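Local coordinates for alpha-glucosidase ([Eubacterium] rectale, PDB 6PNR), which hydrolyses alpha-glycosidic bonds as a family 31 glycoside hydrolase, probably releasing sulfoquinovose from sulfolipid-derived glycosides, at residues I244-G249 / I270-W275. Sequence-based numbering, arbitrary orientation.
With 9VH ([(3~{S},4~{R},5~{R})-4,5-bis(oxidanyl)piperidin-3-yl]methanesulfonic acid), chain C.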
loop_
_atom_site.group_PDB
_atom_site.type_symbol
_atom_site.label_atom_id
_atom_site.label_comp_id
_atom_site.label_asym_id
_atom_site.label_seq_id
_atom_site.Cartn_x
_atom_site.Cartn_y
_atom_site.Cartn_z
ATOM N N ILE A 244 37.934 0.387 13.170
ATOM C CA ILE A 244 37.673 -0.890 12.505
ATOM C C ILE A 244 36.630 -1.691 13.283
ATOM O O ILE A 244 36.749 -1.892 14.500
ATOM C CB ILE A 244 38.971 -1.697 12.305
ATOM C CG1 ILE A 244 39.716 -1.919 13.612
ATOM C CG2 ILE A 244 39.876 -0.985 11.306
ATOM C CD1 ILE A 244 40.725 -3.061 13.534
ATOM N N GLY A 245 35.590 -2.127 12.579
ATOM C CA GLY A 245 34.542 -2.915 13.191
ATOM C C GLY A 245 34.825 -4.384 12.969
ATOM O O GLY A 245 34.691 -4.876 11.847
ATOM N N VAL A 246 35.257 -5.080 14.017
ATOM C CA VAL A 246 35.616 -6.491 13.950
ATOM C C VAL A 246 34.951 -7.194 15.126
ATOM O O VAL A 246 34.443 -6.561 16.051
ATOM C CB VAL A 246 37.144 -6.724 13.973
ATOM C CG1 VAL A 246 37.816 -5.991 12.821
ATOM C CG2 VAL A 246 37.732 -6.292 15.324
ATOM N N GLN A 247 34.955 -8.523 15.077
ATOM C CA GLN A 247 34.262 -9.327 16.071
ATOM C C GLN A 247 34.977 -10.656 16.204
ATOM O O GLN A 247 35.863 -10.989 15.413
ATOM C CB GLN A 247 32.797 -9.598 15.693
ATOM C CG GLN A 247 31.874 -8.386 15.632
ATOM C CD GLN A 247 30.481 -8.768 15.152
ATOM O OE1 GLN A 247 29.508 -8.635 15.888
ATOM N NE2 GLN A 247 30.386 -9.263 13.923
ATOM N N GLY A 248 34.578 -11.408 17.225
ATOM C CA GLY A 248 34.966 -12.803 17.365
ATOM C C GLY A 248 35.712 -13.153 18.628
ATOM O O GLY A 248 36.119 -14.315 18.777
ATOM N N GLY A 249 35.933 -12.225 19.553
ATOM C CA GLY A 249 36.702 -12.516 20.752
ATOM C C GLY A 249 38.141 -12.041 20.641
ATOM O O GLY A 249 38.607 -11.584 19.592
ATOM N N ILE A 270 39.538 0.323 17.729
ATOM C CA ILE A 270 38.918 -0.960 17.393
ATOM C C ILE A 270 37.529 -0.970 18.016
ATOM O O ILE A 270 37.378 -0.752 19.225
ATOM C CB ILE A 270 39.780 -2.144 17.870
ATOM C CG1 ILE A 270 39.134 -3.474 17.483
ATOM C CG2 ILE A 270 40.034 -2.081 19.385
ATOM C CD1 ILE A 270 39.918 -4.690 17.956
ATOM N N TRP A 271 36.506 -1.170 17.186
ATOM C CA TRP A 271 35.115 -1.175 17.623
ATOM C C TRP A 271 34.637 -2.622 17.594
ATOM O O TRP A 271 34.440 -3.188 16.512
ATOM C CB TRP A 271 34.245 -0.285 16.723
ATOM C CG TRP A 271 32.790 -0.464 16.968
ATOM C CD1 TRP A 271 32.132 -0.336 18.160
ATOM C CD2 TRP A 271 31.801 -0.818 15.999
ATOM N NE1 TRP A 271 30.789 -0.589 17.988
ATOM C CE2 TRP A 271 30.564 -0.892 16.669
ATOM C CE3 TRP A 271 31.846 -1.089 14.624
ATOM C CZ2 TRP A 271 29.379 -1.231 16.017
ATOM C CZ3 TRP A 271 30.662 -1.426 13.977
ATOM C CH2 TRP A 271 29.453 -1.497 14.673
ATOM N N CYS A 272 34.489 -3.236 18.777
ATOM C CA CYS A 272 34.013 -4.616 18.894
ATOM C C CYS A 272 32.603 -4.582 19.450
ATOM O O CYS A 272 32.411 -4.533 20.668
ATOM C CB CYS A 272 34.916 -5.459 19.791
ATOM S SG CYS A 272 36.586 -5.626 19.187
ATOM N N GLN A 273 31.607 -4.642 18.562
ATOM C CA GLN A 273 30.235 -4.590 19.051
ATOM C C GLN A 273 29.866 -5.817 19.869
ATOM O O GLN A 273 28.934 -5.745 20.677
ATOM C CB GLN A 273 29.247 -4.424 17.890
ATOM C CG GLN A 273 29.185 -5.591 16.912
ATOM C CD GLN A 273 27.949 -5.510 16.005
ATOM O OE1 GLN A 273 27.272 -4.477 15.948
ATOM N NE2 GLN A 273 27.656 -6.590 15.302
ATOM N N ASP A 274 30.569 -6.939 19.685
ATOM C CA ASP A 274 30.323 -8.140 20.479
ATOM C C ASP A 274 31.172 -8.175 21.752
ATOM O O ASP A 274 31.377 -9.253 22.324
ATOM C CB ASP A 274 30.558 -9.407 19.640
ATOM C CG ASP A 274 32.025 -9.625 19.281
ATOM O OD1 ASP A 274 32.835 -8.692 19.461
ATOM O OD2 ASP A 274 32.378 -10.736 18.814
ATOM N N TRP A 275 31.657 -7.015 22.206
ATOM C CA TRP A 275 32.389 -6.947 23.468
ATOM C C TRP A 275 31.613 -7.626 24.588
ATOM O O TRP A 275 32.210 -8.157 25.535
ATOM C CB TRP A 275 32.681 -5.475 23.832
ATOM C CG TRP A 275 31.456 -4.777 24.379
ATOM C CD1 TRP A 275 30.333 -4.419 23.678
ATOM C CD2 TRP A 275 31.212 -4.392 25.748
ATOM N NE1 TRP A 275 29.413 -3.835 24.524
ATOM C CE2 TRP A 275 29.926 -3.815 25.797
ATOM C CE3 TRP A 275 31.962 -4.477 26.933
ATOM C CZ2 TRP A 275 29.374 -3.315 26.986
ATOM C CZ3 TRP A 275 31.410 -3.992 28.115
ATOM C CH2 TRP A 275 30.131 -3.414 28.130
HETATM O O1 9VH C . 22.470 -7.435 15.728
HETATM S S1 9VH C . 22.283 -6.536 16.853
HETATM O O2 9VH C . 20.931 -6.033 16.871
HETATM O O3 9VH C . 22.716 -7.145 18.088
HETATM C C1 9VH C . 23.371 -5.176 16.528
HETATM C C2 9VH C . 23.006 -4.350 15.287
HETATM C C3 9VH C . 21.793 -3.498 15.628
HETATM N N1 9VH C . 21.445 -2.420 14.703
HETATM C C4 9VH C . 22.593 -1.573 14.380
HETATM C C5 9VH C . 23.731 -2.422 13.833
HETATM O O4 9VH C . 24.822 -1.557 13.525
HETATM C C6 9VH C . 24.166 -3.448 14.870
HETATM O O5 9VH C . 25.241 -4.238 14.369
HETATM O O HOH W 1 32.321 -4.738 15.710
#
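Q273 and Q247 meet where two neighbouring parallel strands of the TIM barrel, 242-245 and 267-271, run out into loops beside the inhibitor; the end of Q247 lies across the outer part of the Q273 side chain, its OE1 close to both NE2 and CG. Glutamine suits Q273 because its amide offers both a donor and an acceptor: OE1 accepts a 2.6 Å bond from hydroxyl O5 of the sulfonated piperidine, while NE2 donates a hydrogen bond to Q247 OE1 at 2.8 Å. That second bond is nearly straight (164°), and although its acceptor lies in the amide plane of Q273, NE2 itself sits well above the carbonyl plane of Q247. E524 takes Q247 NE2, which leaves Q247 OE1 turned to Q273 NE2; this is likely to hold the Q273 amide with OE1 toward the inhibitor. An alanine in place of Q273 would probably leave the inhibitor hydroxyl without this acceptor and Q247 OE1 without its donor.

Back along the strands, W271 N bonds I244 O (2.8 Å) and V246 N bonds W271 O (3.2 Å). G245 fits because any side chain would run into the W271 ring, whose CE3 lies 3.6 Å from G245 CA. Where the strands part, a water gives V246 O and Q273 N a partner and W271 O a second one, bridging two carbonyl oxygens that cannot bond each other. On the side of helix 250-262, V246 CG2 packs against I270 CD1.

Aspartate suits D274 because its two oxygens serve two partners: OD2 receives G248 N of the other loop on its syn side at 2.8 Å, and OD1 bonds Y298 OH. D274 thus ties the loops together separately, while the chain O5–Q273–Q247–E524 is consistent with a preorganised sugar-binding pocket.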